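Local coordinates for protein cystathionine beta-lyases/cystathionine gamma-synthases (PDB 5X5H) that probably catalyses the pyridoxal 5'-phosphate-dependent joining of O-succinyl-L-homoserine and L-cysteine into L,L-cystathionine, with release of succinate, during methionine biosynthesis, at residues I88-I93 against R112-V117; S27-I32 against G250-A255; V128-V133 against G158-E163. All coordinates share one frame; numbering follows the deposited sequence.

Contact 1. Residues I88-I93 against R112-V117; sequences ILFRII and RLIDTV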
ATOM      1  N   ILE A  88     -16.012   4.481  21.306  1.00 11.61           N
ATOM      2  CA  ILE A  88     -16.531   3.119  21.529  1.00 11.85           C
ATOM      3  C   ILE A  88     -16.436   2.759  22.984  1.00 12.72           C
ATOM      4  O   ILE A  88     -17.434   2.219  23.539  1.00 13.32           O
ATOM      5  CB  ILE A  88     -15.740   2.085  20.685  1.00 14.73           C
ATOM      6  CG1 ILE A  88     -15.994   2.254  19.184  1.00 18.20           C
ATOM      7  CG2 ILE A  88     -16.135   0.668  21.105  1.00 16.27           C
ATOM      8  CD1 ILE A  88     -17.426   2.172  18.734  1.00 21.76           C
ATOM      9  N   LEU A  89     -15.325   3.026  23.675  1.00 12.57           N
ATOM     10  CA  LEU A  89     -15.226   2.648  25.068  1.00 14.86           C
ATOM     11  C   LEU A  89     -16.247   3.428  25.872  1.00 14.42           C
ATOM     12  O   LEU A  89     -16.951   2.872  26.762  1.00 15.65           O
ATOM     13  CB  LEU A  89     -13.770   2.844  25.581  1.00 19.04           C
ATOM     14  CG  LEU A  89     -13.118   2.145  26.705  1.00 21.83           C
ATOM     15  CD1 LEU A  89     -13.505   0.708  26.844  1.00 19.09           C
ATOM     16  CD2 LEU A  89     -11.661   2.550  26.624  1.00 25.70           C
ATOM     17  N   PHE A  90     -16.484   4.694  25.594  1.00 13.65           N
ATOM     18  CA  PHE A  90     -17.471   5.510  26.242  1.00 14.20           C
ATOM     19  C   PHE A  90     -18.857   4.847  26.084  1.00 14.68           C
ATOM     20  O   PHE A  90     -19.699   4.814  27.014  1.00 16.20           O
ATOM     21  CB  PHE A  90     -17.586   6.961  25.766  1.00 15.27           C
ATOM     22  CG  PHE A  90     -16.502   7.906  26.194  1.00 14.58           C
ATOM     23  CD1 PHE A  90     -15.491   7.605  27.074  1.00 17.00           C
ATOM     24  CD2 PHE A  90     -16.472   9.124  25.595  1.00 18.88           C
ATOM     25  CE1 PHE A  90     -14.483   8.564  27.404  1.00 18.10           C
ATOM     26  CE2 PHE A  90     -15.499  10.064  25.929  1.00 17.53           C
ATOM     27  CZ  PHE A  90     -14.561   9.762  26.834  1.00 16.35           C
ATOM     28  N   ARG A  91     -19.197   4.398  24.867  1.00 13.03           N
ATOM     29  CA  ARG A  91     -20.513   3.861  24.565  1.00 14.22           C
ATOM     30  C   ARG A  91     -20.725   2.558  25.207  1.00 15.15           C
ATOM     31  O   ARG A  91     -21.912   2.212  25.367  1.00 17.29           O
ATOM     32  CB  ARG A  91     -20.708   3.853  23.018  1.00 14.62           C
ATOM     33  CG  ARG A  91     -20.818   5.276  22.530  1.00 15.82           C
ATOM     34  CD  ARG A  91     -20.550   5.275  21.037  1.00 18.92           C
ATOM     35  NE  ARG A  91     -21.785   4.990  20.370  1.00 19.77           N
ATOM     36  CZ  ARG A  91     -21.941   4.917  19.058  1.00 18.72           C
ATOM     37  NH1 ARG A  91     -20.911   5.102  18.277  1.00 19.49           N
ATOM     38  NH2 ARG A  91     -23.159   4.833  18.581  1.00 19.21           N
ATOM     39  N   ILE A  92     -19.707   1.800  25.482  1.00 13.52           N
ATOM     40  CA  ILE A  92     -19.827   0.523  26.197  1.00 14.01           C
ATOM     41  C   ILE A  92     -20.071   0.786  27.703  1.00 16.58           C
ATOM     42  O   ILE A  92     -20.944   0.209  28.333  1.00 16.27           O
ATOM     43  CB  ILE A  92     -18.590  -0.323  26.008  1.00 15.13           C
ATOM     44  CG1 ILE A  92     -18.573  -0.804  24.556  1.00 15.93           C
ATOM     45  CG2 ILE A  92     -18.547  -1.511  26.966  1.00 14.82           C
ATOM     46  CD1 ILE A  92     -17.249  -1.362  24.159  1.00 16.36           C
ATOM     47  N   ILE A  93     -19.290   1.695  28.279  1.00 13.44           N
ATOM     48  CA  ILE A  93     -19.254   1.868  29.728  1.00 13.73           C
ATOM     49  C   ILE A  93     -20.407   2.753  30.168  1.00 15.51           C
ATOM     50  O   ILE A  93     -20.891   2.528  31.320  1.00 16.40           O
ATOM     51  CB  ILE A  93     -17.904   2.418  30.136  1.00 13.72           C
ATOM     52  CG1 ILE A  93     -16.836   1.363  29.919  1.00 14.86           C
ATOM     53  CG2 ILE A  93     -17.876   2.782  31.665  1.00 16.08           C
ATOM     54  CD1 ILE A  93     -15.426   1.774  30.139  1.00 14.77           C
ATOM     55  N   ARG A 112     -13.699  17.441  24.231  1.00 13.30           N
ATOM     56  CA  ARG A 112     -14.684  17.868  23.259  1.00 13.68           C
ATOM     57  C   ARG A 112     -15.700  16.772  23.080  1.00 15.52           C
ATOM     58  O   ARG A 112     -16.900  17.005  23.031  1.00 15.34           O
ATOM     59  CB  ARG A 112     -14.076  18.300  21.950  1.00 17.13           C
ATOM     60  CG  ARG A 112     -15.074  18.671  20.840  1.00 22.28           C
ATOM     61  CD  ARG A 112     -14.363  19.141  19.595  1.00 31.46           C
ATOM     62  NE  ARG A 112     -13.151  18.293  19.422  1.00 42.03           N
ATOM     63  CZ  ARG A 112     -12.660  17.786  18.288  1.00 45.29           C
ATOM     64  NH1 ARG A 112     -13.239  17.985  17.096  1.00 58.16           N
ATOM     65  NH2 ARG A 112     -11.561  17.049  18.346  1.00 34.70           N
ATOM     66  N   LEU A 113     -15.244  15.541  23.003  1.00 13.98           N
ATOM     67  CA  LEU A 113     -16.212  14.452  22.856  1.00 13.37           C
ATOM     68  C   LEU A 113     -17.154  14.354  24.013  1.00 14.32           C
ATOM     69  O   LEU A 113     -18.358  14.205  23.812  1.00 14.56           O
ATOM     70  CB  LEU A 113     -15.434  13.109  22.694  1.00 15.01           C
ATOM     71  CG  LEU A 113     -16.261  11.826  22.377  1.00 15.71           C
ATOM     72  CD1 LEU A 113     -17.080  11.933  21.143  1.00 16.34           C
ATOM     73  CD2 LEU A 113     -15.315  10.611  22.311  1.00 17.26           C
ATOM     74  N   ILE A 114     -16.643  14.415  25.229  1.00 13.87           N
ATOM     75  CA  ILE A 114     -17.525  14.389  26.411  1.00 16.32           C
ATOM     76  C   ILE A 114     -18.490  15.595  26.438  1.00 17.02           C
ATOM     77  O   ILE A 114     -19.683  15.438  26.600  1.00 17.31           O
ATOM     78  CB  ILE A 114     -16.681  14.356  27.662  1.00 18.39           C
ATOM     79  CG1 ILE A 114     -15.888  13.025  27.706  1.00 18.63           C
ATOM     80  CG2 ILE A 114     -17.648  14.592  28.859  1.00 20.15           C
ATOM     81  CD1 ILE A 114     -14.770  13.020  28.719  1.00 21.98           C
ATOM     82  N   ASP A 115     -17.871  16.748  26.288  1.00 15.80           N
ATOM     83  CA  ASP A 115     -18.578  17.978  26.610  1.00 17.79           C
ATOM     84  C   ASP A 115     -19.541  18.375  25.487  1.00 19.06           C
ATOM     85  O   ASP A 115     -20.609  18.922  25.806  1.00 18.46           O
ATOM     86  CB  ASP A 115     -17.624  19.092  26.841  1.00 19.19           C
ATOM     87  CG  ASP A 115     -18.379  20.437  27.153  1.00 21.03           C
ATOM     88  OD1 ASP A 115     -18.945  20.522  28.248  1.00 22.11           O
ATOM     89  OD2 ASP A 115     -18.395  21.324  26.298  1.00 20.91           O
ATOM     90  N   THR A 116     -19.224  18.164  24.210  1.00 15.06           N
ATOM     91  CA  THR A 116     -20.141  18.476  23.116  1.00 16.92           C
ATOM     92  C   THR A 116     -21.081  17.351  22.801  1.00 20.62           C
ATOM     93  O   THR A 116     -22.293  17.546  22.652  1.00 22.62           O
ATOM     94  CB  THR A 116     -19.334  18.947  21.857  1.00 19.10           C
ATOM     95  OG1 THR A 116     -18.673  20.192  22.104  1.00 21.96           O
ATOM     96  CG2 THR A 116     -20.278  19.111  20.663  1.00 22.10           C
ATOM     97  N   VAL A 117     -20.583  16.137  22.687  1.00 17.06           N
ATOM     98  CA  VAL A 117     -21.400  15.038  22.258  1.00 16.48           C
ATOM     99  C   VAL A 117     -22.068  14.290  23.383  1.00 16.58           C
ATOM    100  O   VAL A 117     -23.310  14.173  23.417  1.00 17.12           O
ATOM    101  CB  VAL A 117     -20.545  14.044  21.326  1.00 15.95           C
ATOM    102  CG1 VAL A 117     -21.366  12.830  20.884  1.00 17.14           C
ATOM    103  CG2 VAL A 117     -19.995  14.831  20.135  1.00 18.23           C
TER
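Phe90 pushes the far end of its ring between Leu113 and Ile114, and those three side chains make the whole contact. Phe90 leaves its helix toward the other one. With CG anti to the carbonyl carbon (chi1 -74°), the ring reaches outward and closes a gap of 8.9 Å between Phe90 CA and Ile114 CA. The two partners divide the ring between them. Ile114 has the tip: its CG1 sits 3.5 Å from Phe90 CE2 and 3.6 Å from Phe90 CZ, and its CD1 carries on to 3.8 Å from Phe90 CZ. This side chain lies roughly perpendicular to that of Phe90. Ile114 does not leave its backbone toward helix 82-93, but the CG1 branch, set beside the backbone N (chi1 -65°), turns back to the ring. Leu113 takes the flank instead, running antiparallel to the Phe90 side chain and placing CD2 3.7 Å from Phe90 CE2 and 3.8 Å from Phe90 CD2. No hydrogen bond crosses between the segments; the join is apolar and all three residues are buried. The ring is held from other directions too, since Trp148 and Phe118 both meet it edge-to-face. Leu113 packs further along helix 82-93 against Met83, a residue of the cofactor pocket, so the cluster adjoins the wall of that pocket, the Leu113 side chain being about 9 Å from the bound pyridoxal phosphate. In the fold, the contact ties helix 82-93 to helix 108-118, with strand 99-103 of the seven-stranded sheet between them in sequence. Phe90 also rests on Leu146 of strand 144-150, Ile88 and Ile92 lean on helix 222-235, and Arg91 forms a salt bridge with Asp87 of the second subunit.

Contact 2. Residues S27-I32 against G250-A255; sequences SINTPI and GLKTLA. With GOL (glycerol), chain D.
Residues 27-32 form an irregular loop, and 250-255 carries a type I turn, Leu251 to Leu254, between two helices; the nearest CA atoms, those of Asn29 and Lys252, are 11.3 Å apart. Lys252 spans the gap by stretching: its chain is extended beyond CG, and NZ ends 3.1 Å from Asn29 OD1. The angle there is too poor for a hydrogen bond, so the pair is a close polar approach only. The firmer link is a water that accepts from Thr30 N at 2.9 Å and from Lys252 NZ at 3.2 Å. A glycerol, probably from the crystallisation liquor, lies alongside, giving its O1 hydrogen to Ile28 O at 2.7 Å, while its bond from Lys252 NZ to O2 is weak. The NH2 end of the Asn29 amide is committed elsewhere, ND2 donating to His209 O of the fourth subunit and Ala34 O of the third. Just ahead of the turn, Gly250 O accepts from both Thr253 N and Thr253 OG1, which arrive on the same face of its carbonyl plane. With Asn29 bonded by the third and fourth subunits and Lys252 packed on Val336 of the fourth, this is tetramer-interface packing, an N-terminal loop lying among neighbouring chains away from the cofactor site.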
ATOM      1  N   SER A  27       5.182 -17.102   5.250  1.00 12.15           N
ATOM      2  CA  SER A  27       5.787 -15.760   5.125  1.00 10.56           C
ATOM      3  C   SER A  27       6.302 -15.232   6.424  1.00 10.71           C
ATOM      4  O   SER A  27       5.601 -15.376   7.473  1.00 10.65           O
ATOM      5  CB  SER A  27       4.814 -14.813   4.435  1.00 11.00           C
ATOM      6  OG  SER A  27       3.705 -14.504   5.193  1.00 11.47           O
ATOM      7  N   ILE A  28       7.469 -14.566   6.409  1.00 10.68           N
ATOM      8  CA  ILE A  28       8.002 -14.069   7.656  1.00 10.18           C
ATOM      9  C   ILE A  28       7.134 -13.026   8.351  1.00 12.19           C
ATOM     10  O   ILE A  28       7.084 -13.018   9.574  1.00 12.91           O
ATOM     11  CB  ILE A  28       9.460 -13.600   7.441  1.00 12.00           C
ATOM     12  CG1 ILE A  28      10.241 -13.554   8.756  1.00 14.64           C
ATOM     13  CG2 ILE A  28       9.501 -12.233   6.756  1.00 14.12           C
ATOM     14  CD1 ILE A  28      10.469 -14.902   9.374  1.00 17.00           C
ATOM     15  N   ASN A  29       6.400 -12.254   7.595  1.00 10.98           N
ATOM     16  CA  ASN A  29       5.511 -11.242   8.123  1.00 11.34           C
ATOM     17  C   ASN A  29       4.069 -11.558   7.888  1.00 10.52           C
ATOM     18  O   ASN A  29       3.758 -12.351   6.933  1.00 10.30           O
ATOM     19  CB  ASN A  29       5.760  -9.884   7.487  1.00 11.50           C
ATOM     20  CG  ASN A  29       7.088  -9.356   7.768  1.00 10.80           C
ATOM     21  OD1 ASN A  29       7.700  -9.523   8.818  1.00 13.97           O
ATOM     22  ND2 ASN A  29       7.693  -8.753   6.715  1.00 12.66           N
ATOM     23  N   THR A  30       3.140 -11.021   8.708  1.00 11.89           N
ATOM     24  CA  THR A  30       1.735 -11.254   8.442  1.00 12.21           C
ATOM     25  C   THR A  30       1.365 -10.807   7.019  1.00 12.56           C
ATOM     26  O   THR A  30       1.690  -9.659   6.674  1.00 12.46           O
ATOM     27  CB  THR A  30       0.745 -10.552   9.363  1.00 18.31           C
ATOM     28  OG1 THR A  30      -0.616 -11.000   8.985  1.00 23.67           O
ATOM     29  CG2 THR A  30       0.835  -9.191   9.312  1.00 20.79           C
ATOM     30  N   PRO A  31       0.746 -11.616   6.248  1.00 11.88           N
ATOM     31  CA  PRO A  31       0.207 -11.156   4.946  1.00 12.11           C
ATOM     32  C   PRO A  31      -0.794 -10.018   5.170  1.00 11.17           C
ATOM     33  O   PRO A  31      -1.407  -9.922   6.265  1.00 11.79           O
ATOM     34  CB  PRO A  31      -0.520 -12.399   4.412  1.00 12.98           C
ATOM     35  CG  PRO A  31       0.149 -13.583   5.106  1.00 14.12           C
ATOM     36  CD  PRO A  31       0.483 -13.074   6.471  1.00 12.60           C
ATOM     37  N   ILE A  32      -0.951  -9.176   4.152  1.00 10.29           N
ATOM     38  CA  ILE A  32      -1.912  -8.098   4.104  1.00 10.82           C
ATOM     39  C   ILE A  32      -3.167  -8.655   3.465  1.00 10.00           C
ATOM     40  O   ILE A  32      -3.149  -8.890   2.205  1.00 11.43           O
ATOM     41  CB  ILE A  32      -1.347  -6.841   3.452  1.00 11.05           C
ATOM     42  CG1 ILE A  32      -0.136  -6.385   4.244  1.00 12.08           C
ATOM     43  CG2 ILE A  32      -2.420  -5.767   3.459  1.00 12.34           C
ATOM     44  CD1 ILE A  32       0.640  -5.308   3.483  1.00 14.06           C
ATOM     45  N   GLY A 250       5.639  -0.533  12.442  1.00 10.43           N
ATOM     46  CA  GLY A 250       6.250   0.439  13.292  1.00 10.41           C
ATOM     47  C   GLY A 250       6.492  -0.061  14.688  1.00  9.19           C
ATOM     48  O   GLY A 250       7.522   0.264  15.347  1.00 10.42           O
ATOM     49  N   LEU A 251       5.526  -0.790  15.246  1.00  9.54           N
ATOM     50  CA  LEU A 251       5.611  -1.299  16.618  1.00 10.09           C
ATOM     51  C   LEU A 251       6.841  -2.219  16.860  1.00 10.35           C
ATOM     52  O   LEU A 251       7.358  -2.294  17.988  1.00 10.81           O
ATOM     53  CB  LEU A 251       4.288  -1.980  16.940  1.00 11.27           C
ATOM     54  CG  LEU A 251       4.115  -2.616  18.275  1.00 10.81           C
ATOM     55  CD1 LEU A 251       4.414  -1.599  19.439  1.00 11.03           C
ATOM     56  CD2 LEU A 251       2.726  -3.211  18.334  1.00 12.09           C
ATOM     57  N   LYS A 252       7.323  -2.824  15.774  1.00 10.55           N
ATOM     58  CA  LYS A 252       8.500  -3.690  15.909  1.00 11.03           C
ATOM     59  C   LYS A 252       9.743  -2.981  16.403  1.00 12.49           C
ATOM     60  O   LYS A 252      10.689  -3.618  16.894  1.00 13.56           O
ATOM     61  CB  LYS A 252       8.750  -4.439  14.590  1.00 12.61           C
ATOM     62  CG  LYS A 252       7.624  -5.362  14.188  1.00 13.07           C
ATOM     63  CD  LYS A 252       7.940  -6.084  12.873  1.00 13.92           C
ATOM     64  CE  LYS A 252       6.746  -6.961  12.538  1.00 16.82           C
ATOM     65  NZ  LYS A 252       7.048  -7.773  11.258  1.00 19.97           N
ATOM     66  N   THR A 253       9.809  -1.648  16.272  1.00 10.32           N
ATOM     67  CA  THR A 253      10.945  -0.836  16.744  1.00 10.20           C
ATOM     68  C   THR A 253      10.578   0.063  17.956  1.00 10.87           C
ATOM     69  O   THR A 253      11.376   0.921  18.287  1.00 11.82           O
ATOM     70  CB  THR A 253      11.527   0.043  15.623  1.00 11.22           C
ATOM     71  OG1 THR A 253      10.537   0.895  15.020  1.00 10.95           O
ATOM     72  CG2 THR A 253      12.168  -0.829  14.578  1.00 11.66           C
ATOM     73  N   LEU A 254       9.455  -0.184  18.612  1.00 11.16           N
ATOM     74  CA  LEU A 254       9.050   0.694  19.725  1.00 10.95           C
ATOM     75  C   LEU A 254      10.098   0.803  20.816  1.00 10.96           C
ATOM     76  O   LEU A 254      10.437   1.927  21.224  1.00 11.17           O
ATOM     77  CB  LEU A 254       7.693   0.295  20.268  1.00 11.22           C
ATOM     78  CG  LEU A 254       7.210   1.135  21.479  1.00 11.46           C
ATOM     79  CD1 LEU A 254       7.037   2.608  21.155  1.00 13.29           C
ATOM     80  CD2 LEU A 254       5.889   0.591  21.994  1.00 12.94           C
ATOM     81  N   ALA A 255      10.611  -0.324  21.259  1.00 10.25           N
ATOM     82  CA  ALA A 255      11.604  -0.232  22.347  1.00 10.99           C
ATOM     83  C   ALA A 255      12.784   0.550  21.949  1.00 11.48           C
ATOM     84  O   ALA A 255      13.303   1.419  22.687  1.00 11.14           O
ATOM     85  CB  ALA A 255      12.048  -1.590  22.812  1.00 13.90           C
TER
HETATM   86  C1  GOL D 403       7.446 -12.690  12.891  1.00 35.57           C
HETATM   87  O1  GOL D 403       8.211 -13.560  11.979  1.00 20.91           O
HETATM   88  C2  GOL D 403       7.448 -11.325  12.165  1.00 33.65           C
HETATM   89  O2  GOL D 403       6.111 -10.884  11.984  1.00 40.93           O
HETATM   90  C3  GOL D 403       8.258 -10.193  12.716  1.00 35.37           C
HETATM   91  O3  GOL D 403       9.313  -9.704  11.834  1.00 42.48           O
HETATM   92  O   HOH W   1       4.360  -9.449  10.871  1.00 25.30           O

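Contact 3. Residues V128-V133 against G158-E163; sequences VDTSVV and GITDIE
Thr130 holds OG1 between its backbone N and carbonyl carbon (chi1 60°), while Thr160 sets its own OG1 beside the backbone N (chi1 -67°), and the two hydroxyls meet at 2.7 Å from Thr130 OG1 to Thr160 OG1. Either could be the donor. Next door, Ser131 OG gives its proton to Ile159 O at 2.8 Å, coming down from above the carbonyl plane, 50° out of it. The Thr160 methyl CG2 lies 3.5 Å from Thr130 O. That carbonyl is also joined to Asp161 N by a water, which donates to Thr130 O and accepts from Asp161 N, each at 2.8 Å. Three successive polar links therefore bind the turn to the extended backbone of 159-161. The turn is stiffened from within: Asp129 OD1 takes the Ser131 N-H at 3.1 Å, an Asx turn, inside a type I turn closed by Val132 N to Asp129 O. Asp161 is the N-cap of helix 162-167, its OD1 accepting from Ala164 N. Residues 128-133 lead from strand 124-128, outermost in the sheet of this chain, into helix 133-139, whereas 158-163 run from the loop after strand 144-150 into helix 162-167. The contact thus spans two strand-to-helix connections, with Val133 packed on Ala164, and Ile159 turned away to lie on helix 292-298.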
ATOM      1  N   VAL A 128     -11.694  17.164  37.654  1.00 16.11           N
ATOM      2  CA  VAL A 128     -10.948  17.215  38.863  1.00 16.73           C
ATOM      3  C   VAL A 128      -9.452  17.230  38.537  1.00 17.43           C
ATOM      4  O   VAL A 128      -9.069  16.944  37.408  1.00 18.32           O
ATOM      5  CB  VAL A 128     -11.191  16.032  39.812  1.00 19.60           C
ATOM      6  CG1 VAL A 128     -12.686  15.874  40.128  1.00 23.10           C
ATOM      7  CG2 VAL A 128     -10.701  14.712  39.252  1.00 18.53           C
ATOM      8  N   ASP A 129      -8.660  17.555  39.481  1.00 17.63           N
ATOM      9  CA  ASP A 129      -7.225  17.314  39.375  1.00 18.72           C
ATOM     10  C   ASP A 129      -6.934  15.922  39.792  1.00 18.39           C
ATOM     11  O   ASP A 129      -6.897  15.564  40.950  1.00 19.56           O
ATOM     12  CB  ASP A 129      -6.476  18.382  40.198  1.00 21.29           C
ATOM     13  CG  ASP A 129      -4.949  18.208  40.145  1.00 25.24           C
ATOM     14  OD1 ASP A 129      -4.414  17.280  39.475  1.00 22.87           O
ATOM     15  OD2 ASP A 129      -4.287  19.076  40.790  1.00 26.07           O
ATOM     16  N   THR A 130      -6.705  15.023  38.795  1.00 19.62           N
ATOM     17  CA  THR A 130      -6.471  13.612  39.118  1.00 18.43           C
ATOM     18  C   THR A 130      -5.185  13.242  39.809  1.00 17.99           C
ATOM     19  O   THR A 130      -5.053  12.142  40.362  1.00 20.06           O
ATOM     20  CB  THR A 130      -6.691  12.601  37.944  1.00 18.82           C
ATOM     21  OG1 THR A 130      -5.793  12.960  36.916  1.00 18.51           O
ATOM     22  CG2 THR A 130      -8.051  12.697  37.355  1.00 18.81           C
ATOM     23  N   SER A 131      -4.231  14.214  39.863  1.00 18.92           N
ATOM     24  CA  SER A 131      -3.047  14.072  40.666  1.00 20.76           C
ATOM     25  C   SER A 131      -3.310  14.160  42.161  1.00 20.64           C
ATOM     26  O   SER A 131      -2.433  13.823  42.940  1.00 23.98           O
ATOM     27  CB  SER A 131      -2.111  15.168  40.291  1.00 19.23           C
ATOM     28  OG  SER A 131      -1.751  15.204  38.878  1.00 23.59           O
ATOM     29  N   VAL A 132      -4.501  14.647  42.563  1.00 20.23           N
ATOM     30  CA  VAL A 132      -4.915  14.713  43.970  1.00 21.98           C
ATOM     31  C   VAL A 132      -5.934  13.596  44.175  1.00 19.79           C
ATOM     32  O   VAL A 132      -7.101  13.778  43.756  1.00 20.19           O
ATOM     33  CB  VAL A 132      -5.529  16.060  44.295  1.00 21.11           C
ATOM     34  CG1 VAL A 132      -5.734  16.207  45.830  1.00 23.95           C
ATOM     35  CG2 VAL A 132      -4.620  17.195  43.848  1.00 23.65           C
ATOM     36  N   VAL A 133      -5.477  12.524  44.827  1.00 20.44           N
ATOM     37  CA  VAL A 133      -6.336  11.346  44.983  1.00 20.67           C
ATOM     38  C   VAL A 133      -7.618  11.718  45.706  1.00 23.49           C
ATOM     39  O   VAL A 133      -8.702  11.285  45.305  1.00 22.21           O
ATOM     40  CB  VAL A 133      -5.619  10.203  45.652  1.00 21.96           C
ATOM     41  CG1 VAL A 133      -6.530   9.007  45.850  1.00 26.50           C
ATOM     42  CG2 VAL A 133      -4.355   9.807  44.908  1.00 24.72           C
ATOM     43  N   GLY A 158       1.144  16.196  33.443  1.00 15.25           N
ATOM     44  CA  GLY A 158       0.736  15.888  34.796  1.00 15.39           C
ATOM     45  C   GLY A 158       0.674  14.425  35.093  1.00 15.32           C
ATOM     46  O   GLY A 158       0.370  13.602  34.166  1.00 15.85           O
ATOM     47  N   ILE A 159       0.919  13.980  36.298  1.00 14.95           N
ATOM     48  CA  ILE A 159       1.053  12.609  36.651  1.00 14.76           C
ATOM     49  C   ILE A 159      -0.022  12.138  37.636  1.00 16.41           C
ATOM     50  O   ILE A 159      -0.255  12.841  38.662  1.00 18.79           O
ATOM     51  CB  ILE A 159       2.435  12.273  37.279  1.00 15.76           C
ATOM     52  CG1 ILE A 159       3.580  12.755  36.397  1.00 15.57           C
ATOM     53  CG2 ILE A 159       2.583  10.837  37.778  1.00 16.38           C
ATOM     54  CD1 ILE A 159       3.603  12.020  35.036  1.00 15.60           C
ATOM     55  N   THR A 160      -0.682  11.044  37.398  1.00 15.50           N
ATOM     56  CA  THR A 160      -1.659  10.468  38.294  1.00 15.15           C
ATOM     57  C   THR A 160      -1.163   9.190  38.812  1.00 17.95           C
ATOM     58  O   THR A 160      -0.643   8.335  38.039  1.00 16.20           O
ATOM     59  CB  THR A 160      -2.957  10.209  37.504  1.00 16.08           C
ATOM     60  OG1 THR A 160      -3.519  11.452  37.121  1.00 19.59           O
ATOM     61  CG2 THR A 160      -4.034   9.518  38.328  1.00 17.75           C
ATOM     62  N   ASP A 161      -1.394   8.867  40.101  1.00 16.12           N
ATOM     63  CA  ASP A 161      -1.034   7.640  40.712  1.00 14.86           C
ATOM     64  C   ASP A 161      -2.083   6.591  40.366  1.00 16.82           C
ATOM     65  O   ASP A 161      -3.181   6.551  40.927  1.00 16.56           O
ATOM     66  CB  ASP A 161      -0.947   7.839  42.261  1.00 15.96           C
ATOM     67  CG  ASP A 161      -0.415   6.663  42.977  1.00 20.27           C
ATOM     68  OD1 ASP A 161      -0.594   5.490  42.609  1.00 20.67           O
ATOM     69  OD2 ASP A 161       0.195   6.919  44.124  1.00 23.47           O
ATOM     70  N   ILE A 162      -1.723   5.769  39.347  1.00 15.84           N
ATOM     71  CA  ILE A 162      -2.740   4.839  38.795  1.00 17.65           C
ATOM     72  C   ILE A 162      -3.268   3.859  39.877  1.00 15.72           C
ATOM     73  O   ILE A 162      -4.479   3.646  39.952  1.00 16.81           O
ATOM     74  CB  ILE A 162      -2.153   4.074  37.595  1.00 15.98           C
ATOM     75  CG1 ILE A 162      -1.853   5.025  36.450  1.00 16.64           C
ATOM     76  CG2 ILE A 162      -3.152   3.037  37.079  1.00 16.63           C
ATOM     77  CD1 ILE A 162      -0.886   4.490  35.412  1.00 16.13           C
ATOM     78  N   GLU A 163      -2.375   3.273  40.643  1.00 17.30           N
ATOM     79  CA  GLU A 163      -2.733   2.238  41.636  1.00 18.31           C
ATOM     80  C   GLU A 163      -3.642   2.909  42.667  1.00 17.80           C
ATOM     81  O   GLU A 163      -4.639   2.326  43.092  1.00 17.76           O
ATOM     82  CB  GLU A 163      -1.467   1.649  42.253  1.00 23.89           C
ATOM     83  CG  GLU A 163      -1.803   0.501  43.206  1.00 29.77           C
ATOM     84  CD  GLU A 163      -0.571  -0.130  43.826  1.00 37.94           C
ATOM     85  OE1 GLU A 163       0.567   0.134  43.380  1.00 43.39           O
ATOM     86  OE2 GLU A 163      -0.753  -0.958  44.714  1.00 45.10           O
TER
HETATM   87  O   HOH W   2      -3.065  10.608  41.599  1.00 20.94           O

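In the fold
Contacts 1 and 3 both involve elements flanking or connecting the strands of the large sheet and follow in series along the chain, their centres about 21 Å apart. Contact 1 is purely apolar, helix against helix in the interior. Contact 3 joins loops leading into helices, and there hydroxyls, carbonyls and a water do the work; its touching residues are buried except for the exposed Ser131. Contact 2, only partly buried, differs from both: it brings together residues more than two hundred positions apart, lies on the opposite side of the chain's centre from contact 3, and bonds through water at a subunit boundary. The second subunit also touches contact 1, whereas contact 3 stays within its own chain.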